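Local coordinates for protein GCN5-related N-acetyltransferase (Kribbella flavida, PDB 4MY0) that binds acetyl-coenzyme A and probably transfers its acetyl group to amines, perhaps those of aminoglycosides, as a member of the GCN5-related N-acetyltransferase superfamily, at residues R52-V57 and R105-R110; Q73-R78 and L351-P356; R110-G115 and P311-Q316; V215-W218 and L223-D226. All blocks are in the same frame, centred on the assembly; numbering follows the deposited sequence.

Contact 1 of 4, residues R52-V57 and R105-R110; sequences RFLGVV and RGVLER
L54 of strand 53-58 reaches down onto one flank of helix 99-113, where G106, V107 and R110 receive it. Its CB leaves the strand toward the helix, and with CG anti to the carbonyl carbon (chi1 -69°) the two methyls are delivered to different neighbours. L54 CD1 makes the closest contacts. This CD1 rests on the helix backbone, 3.4 Å from G106 O and equally 3.4 Å from V107 CA, a carbon pair closer than ordinary van der Waals contact. The same methyl touches V107 CG2 at 3.7 Å and R110 CB at 3.7 Å. L54 CD2 instead lies over one face of the R110 guanidinium, 3.8 Å from R110 NH1.

R110 starts with CG anti to the backbone N (chi1 178°) and then bends at chi2 and chi3, which folds the chain back beneath the leucine. Its charge is used beyond the two segments: NH2 forms a salt bridge with D12 on the adjoining strand 8-12, and NH1 is bonded to G51 O. With L54 cut back to alanine, a gap would probably open above G106 and V107, and the guanidinium face would lose its methyl.

This is strand-on-helix packing inside the N-terminal GNAT domain, with V107 about 7 Å, side chain to side chain, from the acetyl-CoA-binding V88. No hydrogen bond joins the two segments; cohesion comes from dispersion, the flat face of the guanidinium lying against the leucine methyl while its N-H groups serve D12 and G51.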
loop_
_atom_site.group_PDB
_atom_site.type_symbol
_atom_site.label_atom_id
_atom_site.label_comp_id
_atom_site.label_asym_id
_atom_site.label_seq_id
_atom_site.Cartn_x
_atom_site.Cartn_y
_atom_site.Cartn_z
ATOM N N ARG C 52 -12.833 -12.549 40.958
ATOM C CA ARG C 52 -12.093 -11.575 40.166
ATOM C C ARG C 52 -12.781 -11.237 38.836
ATOM O O ARG C 52 -12.125 -10.867 37.846
ATOM C CB ARG C 52 -10.648 -12.059 39.957
ATOM C CG ARG C 52 -9.787 -12.055 41.241
ATOM C CD ARG C 52 -8.620 -13.045 41.170
ATOM N NE ARG C 52 -8.148 -13.190 39.804
ATOM C CZ ARG C 52 -7.840 -14.345 39.227
ATOM N NH1 ARG C 52 -7.923 -15.477 39.903
ATOM N NH2 ARG C 52 -7.436 -14.357 37.966
ATOM N N PHE C 53 -14.109 -11.336 38.824
ATOM C CA PHE C 53 -14.899 -10.945 37.650
ATOM C C PHE C 53 -16.063 -10.053 38.106
ATOM O O PHE C 53 -17.055 -10.542 38.677
ATOM C CB PHE C 53 -15.443 -12.189 36.932
ATOM C CG PHE C 53 -15.588 -12.022 35.442
ATOM C CD1 PHE C 53 -15.296 -13.072 34.587
ATOM C CD2 PHE C 53 -16.017 -10.812 34.894
ATOM C CE1 PHE C 53 -15.416 -12.927 33.200
ATOM C CE2 PHE C 53 -16.141 -10.653 33.514
ATOM C CZ PHE C 53 -15.833 -11.715 32.660
ATOM N N LEU C 54 -15.944 -8.754 37.863
ATOM C CA LEU C 54 -16.957 -7.807 38.315
ATOM C C LEU C 54 -17.837 -7.333 37.165
ATOM O O LEU C 54 -17.418 -7.336 36.004
ATOM C CB LEU C 54 -16.309 -6.611 39.008
ATOM C CG LEU C 54 -15.669 -6.971 40.355
ATOM C CD1 LEU C 54 -14.842 -5.842 40.841
ATOM C CD2 LEU C 54 -16.733 -7.284 41.377
ATOM N N GLY C 55 -19.063 -6.939 37.485
ATOM C CA GLY C 55 -19.942 -6.405 36.464
ATOM C C GLY C 55 -20.890 -5.362 37.013
ATOM O O GLY C 55 -20.980 -5.165 38.235
ATOM N N VAL C 56 -21.579 -4.677 36.105
ATOM C CA VAL C 56 -22.689 -3.815 36.483
ATOM C C VAL C 56 -23.954 -4.374 35.843
ATOM O O VAL C 56 -23.930 -4.732 34.660
ATOM C CB VAL C 56 -22.488 -2.371 36.013
ATOM C CG1 VAL C 56 -23.776 -1.567 36.232
ATOM C CG2 VAL C 56 -21.328 -1.733 36.766
ATOM N N VAL C 57 -25.041 -4.497 36.613
ATOM C CA VAL C 57 -26.325 -4.847 36.009
ATOM C C VAL C 57 -27.311 -3.691 36.102
ATOM O O VAL C 57 -27.146 -2.785 36.930
ATOM C CB VAL C 57 -26.991 -6.100 36.631
ATOM C CG1 VAL C 57 -26.126 -7.340 36.430
ATOM C CG2 VAL C 57 -27.335 -5.867 38.112
ATOM N N ARG C 105 -14.493 1.582 40.009
ATOM C CA ARG C 105 -14.382 1.782 41.454
ATOM C C ARG C 105 -14.605 0.472 42.202
ATOM O O ARG C 105 -13.911 0.192 43.181
ATOM C CB ARG C 105 -15.338 2.864 41.945
ATOM C CG ARG C 105 -14.884 4.251 41.518
ATOM C CD ARG C 105 -15.859 5.327 41.939
ATOM N NE ARG C 105 -15.568 6.577 41.236
ATOM C CZ ARG C 105 -16.417 7.181 40.407
ATOM N NH1 ARG C 105 -17.620 6.658 40.193
ATOM N NH2 ARG C 105 -16.072 8.314 39.805
ATOM N N GLY C 106 -15.560 -0.336 41.732
ATOM C CA GLY C 106 -15.780 -1.653 42.310
ATOM C C GLY C 106 -14.564 -2.537 42.078
ATOM O O GLY C 106 -14.180 -3.320 42.949
ATOM N N VAL C 107 -13.951 -2.400 40.906
ATOM C CA VAL C 107 -12.742 -3.153 40.581
ATOM C C VAL C 107 -11.565 -2.797 41.501
ATOM O O VAL C 107 -10.868 -3.686 42.017
ATOM C CB VAL C 107 -12.346 -2.980 39.098
ATOM C CG1 VAL C 107 -10.915 -3.430 38.870
ATOM C CG2 VAL C 107 -13.290 -3.754 38.194
ATOM N N LEU C 108 -11.350 -1.505 41.723
ATOM C CA LEU C 108 -10.282 -1.071 42.621
ATOM C C LEU C 108 -10.536 -1.557 44.035
ATOM O O LEU C 108 -9.616 -1.979 44.737
ATOM C CB LEU C 108 -10.165 0.445 42.627
ATOM C CG LEU C 108 -9.634 1.098 41.351
ATOM C CD1 LEU C 108 -9.435 2.587 41.580
ATOM C CD2 LEU C 108 -8.342 0.456 40.887
ATOM N N GLU C 109 -11.786 -1.499 44.464
ATOM C CA GLU C 109 -12.113 -1.960 45.807
ATOM C C GLU C 109 -11.857 -3.467 45.959
ATOM O O GLU C 109 -11.258 -3.906 46.948
ATOM C CB GLU C 109 -13.557 -1.602 46.165
ATOM C CG GLU C 109 -13.817 -1.667 47.661
ATOM C CD GLU C 109 -12.757 -0.912 48.462
ATOM O OE1 GLU C 109 -12.412 0.233 48.084
ATOM O OE2 GLU C 109 -12.255 -1.468 49.466
ATOM N N ARG C 110 -12.279 -4.257 44.973
ATOM C CA ARG C 110 -12.039 -5.706 45.026
ATOM C C ARG C 110 -10.530 -5.984 45.046
ATOM O O ARG C 110 -10.044 -6.799 45.833
ATOM C CB ARG C 110 -12.709 -6.415 43.837
ATOM C CG ARG C 110 -12.470 -7.933 43.774
ATOM C CD ARG C 110 -12.956 -8.653 45.048
ATOM N NE ARG C 110 -14.340 -8.315 45.379
ATOM C CZ ARG C 110 -15.407 -8.867 44.805
ATOM N NH1 ARG C 110 -15.260 -9.799 43.867
ATOM N NH2 ARG C 110 -16.626 -8.489 45.165
#

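Contact 2 of 4, residues Q73-R78 and L351-P356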
loop_
_atom_site.group_PDB
_atom_site.type_symbol
_atom_site.label_atom_id
_atom_site.label_comp_id
_atom_site.label_asym_id
_atom_site.label_seq_id
_atom_site.Cartn_x
_atom_site.Cartn_y
_atom_site.Cartn_z
ATOM N N GLN C 73 4.181 -8.277 39.733
ATOM C CA GLN C 73 4.912 -7.422 38.799
ATOM C C GLN C 73 6.271 -7.088 39.386
ATOM O O GLN C 73 6.394 -6.767 40.574
ATOM C CB GLN C 73 4.132 -6.150 38.455
ATOM C CG GLN C 73 4.669 -5.434 37.208
ATOM C CD GLN C 73 3.932 -4.146 36.910
ATOM O OE1 GLN C 73 3.406 -3.501 37.814
ATOM N NE2 GLN C 73 3.887 -3.768 35.636
ATOM N N TRP C 74 7.302 -7.200 38.561
ATOM C CA TRP C 74 8.653 -6.918 39.029
ATOM C C TRP C 74 8.812 -5.417 39.221
ATOM O O TRP C 74 8.411 -4.635 38.357
ATOM C CB TRP C 74 9.672 -7.416 38.006
ATOM C CG TRP C 74 9.850 -8.915 38.005
ATOM C CD1 TRP C 74 9.233 -9.824 37.186
ATOM C CD2 TRP C 74 10.719 -9.669 38.860
ATOM N NE1 TRP C 74 9.670 -11.095 37.485
ATOM C CE2 TRP C 74 10.583 -11.028 38.508
ATOM C CE3 TRP C 74 11.596 -9.322 39.893
ATOM C CZ2 TRP C 74 11.289 -12.044 39.156
ATOM C CZ3 TRP C 74 12.307 -10.329 40.529
ATOM C CH2 TRP C 74 12.149 -11.675 40.160
ATOM N N TRP C 75 9.375 -5.017 40.358
ATOM C CA TRP C 75 9.766 -3.623 40.550
ATOM C C TRP C 75 11.095 -3.556 41.281
ATOM O O TRP C 75 11.209 -4.000 42.443
ATOM C CB TRP C 75 8.676 -2.832 41.281
ATOM C CG TRP C 75 7.509 -2.508 40.380
ATOM C CD1 TRP C 75 6.283 -3.118 40.373
ATOM C CD2 TRP C 75 7.473 -1.521 39.339
ATOM N NE1 TRP C 75 5.483 -2.555 39.405
ATOM C CE2 TRP C 75 6.192 -1.576 38.750
ATOM C CE3 TRP C 75 8.396 -0.591 38.852
ATOM C CZ2 TRP C 75 5.811 -0.735 37.696
ATOM C CZ3 TRP C 75 8.018 0.240 37.793
ATOM C CH2 TRP C 75 6.739 0.164 37.233
ATOM N N GLY C 76 12.105 -3.027 40.585
ATOM C CA GLY C 76 13.466 -3.001 41.101
ATOM C C GLY C 76 13.952 -4.369 41.524
ATOM O O GLY C 76 14.618 -4.513 42.551
ATOM N N GLY C 77 13.615 -5.395 40.747
ATOM C CA GLY C 77 14.111 -6.730 41.046
ATOM C C GLY C 77 13.414 -7.459 42.191
ATOM O O GLY C 77 13.922 -8.465 42.682
ATOM N N ARG C 78 12.250 -6.965 42.614
ATOM C CA ARG C 78 11.404 -7.718 43.543
ATOM C C ARG C 78 9.978 -7.887 42.993
ATOM O O ARG C 78 9.504 -7.061 42.204
ATOM C CB ARG C 78 11.390 -7.066 44.932
ATOM C CG ARG C 78 12.754 -7.049 45.625
ATOM C CD ARG C 78 12.633 -7.310 47.128
ATOM N NE ARG C 78 12.087 -6.169 47.853
ATOM C CZ ARG C 78 11.258 -6.258 48.895
ATOM N NH1 ARG C 78 10.853 -7.440 49.342
ATOM N NH2 ARG C 78 10.819 -5.157 49.485
ATOM N N LEU C 351 5.706 8.403 39.670
ATOM C CA LEU C 351 6.921 8.464 40.486
ATOM C C LEU C 351 7.390 7.055 40.870
ATOM O O LEU C 351 8.585 6.738 40.780
ATOM C CB LEU C 351 6.676 9.302 41.746
ATOM C CG LEU C 351 7.769 9.261 42.809
ATOM C CD1 LEU C 351 9.007 9.938 42.281
ATOM C CD2 LEU C 351 7.328 9.889 44.144
ATOM N N TYR C 352 6.441 6.209 41.276
ATOM C CA TYR C 352 6.726 4.819 41.650
ATOM C C TYR C 352 7.339 4.067 40.478
ATOM O O TYR C 352 8.165 3.168 40.662
ATOM C CB TYR C 352 5.431 4.127 42.083
ATOM C CG TYR C 352 5.597 2.723 42.633
ATOM C CD1 TYR C 352 5.730 2.514 44.001
ATOM C CD2 TYR C 352 5.589 1.606 41.794
ATOM C CE1 TYR C 352 5.875 1.239 44.522
ATOM C CE2 TYR C 352 5.719 0.311 42.309
ATOM C CZ TYR C 352 5.860 0.147 43.680
ATOM O OH TYR C 352 5.999 -1.108 44.229
ATOM N N ALA C 353 6.927 4.440 39.271
ATOM C CA ALA C 353 7.408 3.782 38.062
ATOM C C ALA C 353 8.756 4.322 37.582
ATOM O O ALA C 353 9.288 3.834 36.587
ATOM C CB ALA C 353 6.370 3.910 36.941
ATOM N N GLY C 354 9.286 5.341 38.259
ATOM C CA GLY C 354 10.562 5.933 37.877
ATOM C C GLY C 354 10.507 7.084 36.871
ATOM O O GLY C 354 11.529 7.483 36.321
ATOM N N THR C 355 9.326 7.637 36.620
ATOM C CA THR C 355 9.234 8.814 35.752
ATOM C C THR C 355 9.978 9.989 36.416
ATOM O O THR C 355 9.792 10.251 37.600
ATOM C CB THR C 355 7.756 9.172 35.485
ATOM O OG1 THR C 355 7.071 8.005 35.009
ATOM C CG2 THR C 355 7.616 10.298 34.453
ATOM N N PRO C 356 10.840 10.689 35.658
ATOM C CA PRO C 356 11.638 11.793 36.229
ATOM C C PRO C 356 10.767 12.903 36.824
ATOM O O PRO C 356 9.701 13.216 36.273
ATOM C CB PRO C 356 12.411 12.351 35.017
ATOM C CG PRO C 356 12.343 11.286 33.957
ATOM C CD PRO C 356 11.086 10.492 34.216
#
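Aromatic contact dominates where W75 meets Y352. The tyrosine turns the edge of its ring toward the face of the indole, a T-shaped pair in which Y352 CE2 stands 3.9 Å from W75 CG and the planes are inclined at 70°. Y352 holds CG anti to its own backbone N (chi1 -174°), which carries the ring from the end of helix 345-352 across to the tryptophan.

Apolar packing continues at the far end of the indole: W75 CZ3 approaches A353 CA at 3.6 Å and W75 CH2 meets A353 CB at 3.8 Å.

Each ring also has a polar bond. Within its own segment W75 NE1 donates to Q73 OE1 at 2.8 Å, from above the carbonyl plane; beyond the two segments Y352 OH is bonded to A290 O. A leucine in place of W75 would probably leave the edge of Y352 without an aromatic face and Q73 OE1 without its indole donor.

W75 opens a type I' turn, with G76 and G77 at positive phi, in the hairpin of strands 61-75 and 78-90. The helix opposite ends in a Schellman motif at G354, so a GNAT hairpin tip here docks against a helix end of the sterol carrier protein domain.

Contact 3 of 4, residues R110-G115 and P311-Q316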
loop_
_atom_site.group_PDB
_atom_site.type_symbol
_atom_site.label_atom_id
_atom_site.label_comp_id
_atom_site.label_asym_id
_atom_site.label_seq_id
_atom_site.Cartn_x
_atom_site.Cartn_y
_atom_site.Cartn_z
ATOM N N ARG C 110 -12.279 -4.257 44.973
ATOM C CA ARG C 110 -12.039 -5.706 45.026
ATOM C C ARG C 110 -10.530 -5.984 45.046
ATOM O O ARG C 110 -10.044 -6.799 45.833
ATOM C CB ARG C 110 -12.709 -6.415 43.837
ATOM C CG ARG C 110 -12.470 -7.933 43.774
ATOM C CD ARG C 110 -12.956 -8.653 45.048
ATOM N NE ARG C 110 -14.340 -8.315 45.379
ATOM C CZ ARG C 110 -15.407 -8.867 44.805
ATOM N NH1 ARG C 110 -15.260 -9.799 43.867
ATOM N NH2 ARG C 110 -16.626 -8.489 45.165
ATOM N N SER C 111 -9.785 -5.285 44.193
ATOM C CA SER C 111 -8.324 -5.438 44.182
ATOM C C SER C 111 -7.672 -5.137 45.544
ATOM O O SER C 111 -6.798 -5.883 45.987
ATOM C CB SER C 111 -7.699 -4.588 43.087
ATOM O OG SER C 111 -8.199 -4.955 41.802
ATOM N N ARG C 112 -8.097 -4.057 46.204
ATOM C CA ARG C 112 -7.586 -3.721 47.539
ATOM C C ARG C 112 -7.956 -4.793 48.549
ATOM O O ARG C 112 -7.121 -5.189 49.371
ATOM C CB ARG C 112 -8.158 -2.397 48.042
ATOM C CG ARG C 112 -7.736 -1.165 47.273
ATOM C CD ARG C 112 -8.425 0.081 47.826
ATOM N NE ARG C 112 -7.893 0.484 49.123
ATOM C CZ ARG C 112 -8.484 0.241 50.293
ATOM N NH1 ARG C 112 -7.921 0.657 51.426
ATOM N NH2 ARG C 112 -9.641 -0.415 50.331
ATOM N N ASP C 113 -9.211 -5.249 48.503
ATOM C CA ASP C 113 -9.690 -6.268 49.438
ATOM C C ASP C 113 -8.866 -7.553 49.343
ATOM O O ASP C 113 -8.678 -8.251 50.334
ATOM C CB ASP C 113 -11.166 -6.583 49.191
ATOM C CG ASP C 113 -12.084 -5.476 49.664
ATOM O OD1 ASP C 113 -11.612 -4.607 50.433
ATOM O OD2 ASP C 113 -13.276 -5.482 49.273
ATOM N N LYS C 114 -8.379 -7.848 48.137
ATOM C CA LYS C 114 -7.568 -9.038 47.886
ATOM C C LYS C 114 -6.070 -8.853 48.146
ATOM O O LYS C 114 -5.276 -9.735 47.836
ATOM C CB LYS C 114 -7.792 -9.536 46.449
ATOM C CG LYS C 114 -8.922 -10.543 46.350
ATOM C CD LYS C 114 -9.326 -10.804 44.914
ATOM C CE LYS C 114 -10.469 -11.801 44.881
ATOM N NZ LYS C 114 -10.139 -13.047 45.628
ATOM N N GLY C 115 -5.684 -7.709 48.704
ATOM C CA GLY C 115 -4.306 -7.499 49.115
ATOM C C GLY C 115 -3.326 -7.077 48.033
ATOM O O GLY C 115 -2.118 -7.137 48.243
ATOM N N PRO C 311 -8.228 10.950 46.878
ATOM C CA PRO C 311 -9.573 10.758 47.423
ATOM C C PRO C 311 -10.192 9.458 46.909
ATOM O O PRO C 311 -11.193 9.006 47.458
ATOM C CB PRO C 311 -10.334 11.985 46.911
ATOM C CG PRO C 311 -9.619 12.376 45.647
ATOM C CD PRO C 311 -8.171 12.023 45.865
ATOM N N GLY C 312 -9.584 8.863 45.882
ATOM C CA GLY C 312 -9.977 7.542 45.416
ATOM C C GLY C 312 -9.627 6.429 46.397
ATOM O O GLY C 312 -10.323 5.416 46.461
ATOM N N VAL C 313 -8.534 6.610 47.141
ATOM C CA VAL C 313 -8.123 5.676 48.188
ATOM C C VAL C 313 -7.684 6.492 49.403
ATOM O O VAL C 313 -6.490 6.741 49.595
ATOM C CB VAL C 313 -6.939 4.767 47.754
ATOM C CG1 VAL C 313 -6.594 3.760 48.868
ATOM C CG2 VAL C 313 -7.244 4.042 46.458
ATOM N N PRO C 314 -8.653 6.925 50.221
ATOM C CA PRO C 314 -8.397 7.797 51.369
ATOM C C PRO C 314 -7.340 7.249 52.330
ATOM O O PRO C 314 -6.612 8.031 52.944
ATOM C CB PRO C 314 -9.763 7.863 52.061
ATOM C CG PRO C 314 -10.747 7.658 50.951
ATOM C CD PRO C 314 -10.093 6.651 50.044
ATOM N N ALA C 315 -7.252 5.930 52.462
ATOM C CA ALA C 315 -6.246 5.336 53.341
ATOM C C ALA C 315 -4.801 5.700 52.930
ATOM O O ALA C 315 -3.900 5.720 53.776
ATOM C CB ALA C 315 -6.430 3.824 53.414
ATOM N N GLN C 316 -4.596 5.982 51.640
ATOM C CA GLN C 316 -3.291 6.390 51.110
ATOM C C GLN C 316 -3.020 7.873 51.314
ATOM O O GLN C 316 -1.880 8.328 51.170
ATOM C CB GLN C 316 -3.211 6.136 49.585
ATOM C CG GLN C 316 -3.165 4.696 49.198
ATOM C CD GLN C 316 -2.602 4.486 47.816
ATOM O OE1 GLN C 316 -1.735 3.633 47.629
ATOM N NE2 GLN C 316 -3.088 5.255 46.835
#
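R112 NH2 is held in a salt bridge by E109 OE2, one turn back on helix 99-113, while the same guanidinium reaches across to V313 and A315. The arginine leaves the helix with CG anti to the carbonyl carbon (chi1 -66°) and bends at chi3, which sets NE and NH1 before the opposing loop. V313 comes from the opposite direction, and its CG1 lies 3.5 Å from R112 NE. Beside it, A315 CB stands 4.0 Å from R112 NH1. Both methyls meet the guanidinium obliquely, and no hydrogen bond crosses the contact.

Helix 99-113 ends here in a Schellman motif, with G115 at positive phi as the C-prime residue and G115 N bonded to R112 O at 3.0 Å. R112 therefore projects from the last turn of a helix of the first GNAT domain. Its partners belong to the sterol carrier protein domain, in the loop between strands 302-309 and 318-325. That loop contains the 3-10 segment 314-316, where Q316 N is bonded to V313 O at 2.9 Å. Beyond the two segments, L285 packs on the R112 side chain and R283 of strand 274-284 on that of V313.

Contact 4 of 4, residues V215-W218 and L223-D226; sequences VYNW and LQVD
L223 and W218 meet obliquely, the leucine methyl CD2 lying over one face of the indole, 3.7 Å from the centroid of its six-membered ring and 12° off the normal, a CH-pi contact. The same L223 CD2 reaches the edge of the Y216 ring, 4.0 Å from Y216 CD1. W218 NE1 is bonded to A26 O of the third subunit.

On the face that carries N217 and Q224, these two side chains run alongside each other in the same direction with their amide planes 72° apart. D226 crosses N217 at about a right angle. Its carboxylate takes both amides: Q224 NE2 gives D226 OD1 a bond of 2.7 Å, nearly along the C-O axis, whereas N217 ND2 reaches D226 OD2 at 2.9 Å in a weak, bent bond. N217 has its CG between the backbone N and the carbonyl carbon (chi1 44°), which brings ND2 over toward the aspartate.

In the backbone, N217 and Q224 form the hydrogen-bonded pair, with Q224 N to N217 O at 2.8 Å. The arrangement is that of an antiparallel beta hairpin, strands 212-219 and 222-230, in the second GNAT domain, with the side chain of W218 about 7 Å from a bound acetyl-CoA.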
loop_
_atom_site.group_PDB
_atom_site.type_symbol
_atom_site.label_atom_id
_atom_site.label_comp_id
_atom_site.label_asym_id
_atom_site.label_seq_id
_atom_site.Cartn_x
_atom_site.Cartn_y
_atom_site.Cartn_z
ATOM N N VAL C 215 11.014 -18.528 23.594
ATOM C CA VAL C 215 9.713 -18.968 23.117
ATOM C C VAL C 215 9.350 -18.094 21.932
ATOM O O VAL C 215 9.371 -16.867 22.028
ATOM C CB VAL C 215 8.634 -18.838 24.197
ATOM C CG1 VAL C 215 7.301 -19.395 23.683
ATOM C CG2 VAL C 215 9.079 -19.582 25.473
ATOM N N TYR C 216 9.042 -18.720 20.801
ATOM C CA TYR C 216 8.666 -17.956 19.618
ATOM C C TYR C 216 7.582 -18.661 18.809
ATOM O O TYR C 216 7.186 -19.790 19.126
ATOM C CB TYR C 216 9.885 -17.615 18.752
ATOM C CG TYR C 216 10.577 -18.797 18.104
ATOM C CD1 TYR C 216 10.412 -19.066 16.751
ATOM C CD2 TYR C 216 11.416 -19.622 18.837
ATOM C CE1 TYR C 216 11.052 -20.128 16.155
ATOM C CE2 TYR C 216 12.059 -20.694 18.249
ATOM C CZ TYR C 216 11.875 -20.944 16.910
ATOM O OH TYR C 216 12.539 -22.002 16.325
ATOM N N ASN C 217 7.077 -17.973 17.786
ATOM C CA ASN C 217 5.992 -18.513 16.966
ATOM C C ASN C 217 5.915 -17.793 15.625
ATOM O O ASN C 217 6.620 -16.800 15.406
ATOM C CB ASN C 217 4.651 -18.398 17.702
ATOM C CG ASN C 217 4.473 -17.048 18.380
ATOM O OD1 ASN C 217 4.277 -16.029 17.719
ATOM N ND2 ASN C 217 4.549 -17.037 19.711
ATOM N N TRP C 218 5.066 -18.289 14.727
ATOM C CA TRP C 218 4.883 -17.641 13.431
ATOM C C TRP C 218 4.011 -16.412 13.546
ATOM O O TRP C 218 3.005 -16.436 14.253
ATOM C CB TRP C 218 4.243 -18.608 12.443
ATOM C CG TRP C 218 5.184 -19.693 12.028
ATOM C CD1 TRP C 218 5.223 -20.977 12.498
ATOM C CD2 TRP C 218 6.242 -19.583 11.067
ATOM N NE1 TRP C 218 6.233 -21.668 11.878
ATOM C CE2 TRP C 218 6.870 -20.837 10.990
ATOM C CE3 TRP C 218 6.699 -18.549 10.244
ATOM C CZ2 TRP C 218 7.946 -21.084 10.135
ATOM C CZ3 TRP C 218 7.764 -18.790 9.397
ATOM C CH2 TRP C 218 8.383 -20.048 9.355
ATOM N N LEU C 223 8.766 -14.607 11.969
ATOM C CA LEU C 223 8.792 -15.201 13.299
ATOM C C LEU C 223 8.709 -14.087 14.337
ATOM O O LEU C 223 9.143 -12.941 14.100
ATOM C CB LEU C 223 10.054 -16.039 13.495
ATOM C CG LEU C 223 10.156 -17.276 12.613
ATOM C CD1 LEU C 223 11.548 -17.873 12.717
ATOM C CD2 LEU C 223 9.109 -18.304 13.007
ATOM N N GLN C 224 8.109 -14.416 15.467
ATOM C CA GLN C 224 7.965 -13.456 16.541
ATOM C C GLN C 224 8.469 -14.101 17.829
ATOM O O GLN C 224 8.029 -15.190 18.199
ATOM C CB GLN C 224 6.505 -13.071 16.707
ATOM C CG GLN C 224 6.246 -12.318 17.998
ATOM C CD GLN C 224 4.779 -12.079 18.238
ATOM O OE1 GLN C 224 4.129 -11.369 17.477
ATOM N NE2 GLN C 224 4.241 -12.675 19.305
ATOM N N VAL C 225 9.388 -13.427 18.504
ATOM C CA VAL C 225 9.898 -13.916 19.783
ATOM C C VAL C 225 9.044 -13.310 20.898
ATOM O O VAL C 225 8.954 -12.086 21.008
ATOM C CB VAL C 225 11.377 -13.539 19.947
ATOM C CG1 VAL C 225 11.871 -13.852 21.359
ATOM C CG2 VAL C 225 12.222 -14.266 18.893
ATOM N N ASP C 226 8.378 -14.157 21.685
ATOM C CA ASP C 226 7.579 -13.687 22.820
ATOM C C ASP C 226 8.493 -13.356 23.990
ATOM O O ASP C 226 8.229 -12.435 24.764
ATOM C CB ASP C 226 6.575 -14.752 23.284
ATOM C CG ASP C 226 5.408 -14.931 22.331
ATOM O OD1 ASP C 226 5.149 -14.029 21.496
ATOM O OD2 ASP C 226 4.733 -15.985 22.441
#

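Contacts 1 and 3 are neighbours, their centres 12 Å apart: both use helix 99-113 and share R110, and they touch where R52 CG meets K114 CE at 3.7 Å. Contact 1 closes before contact 3 opens. Contacts 1 and 2 cross along the chain and use the neighbouring strands 53-58 and 61-75. Contact 4 is nested inside contact 3, and both inside the long loop closed by contact 2. Contact 1 lies within the first GNAT domain and contact 4 within the second, centres 34 Å apart. Contacts 2 and 3, 20 Å apart between centres, each join the first GNAT domain to the sterol carrier protein domain, which is thus held at two separate places.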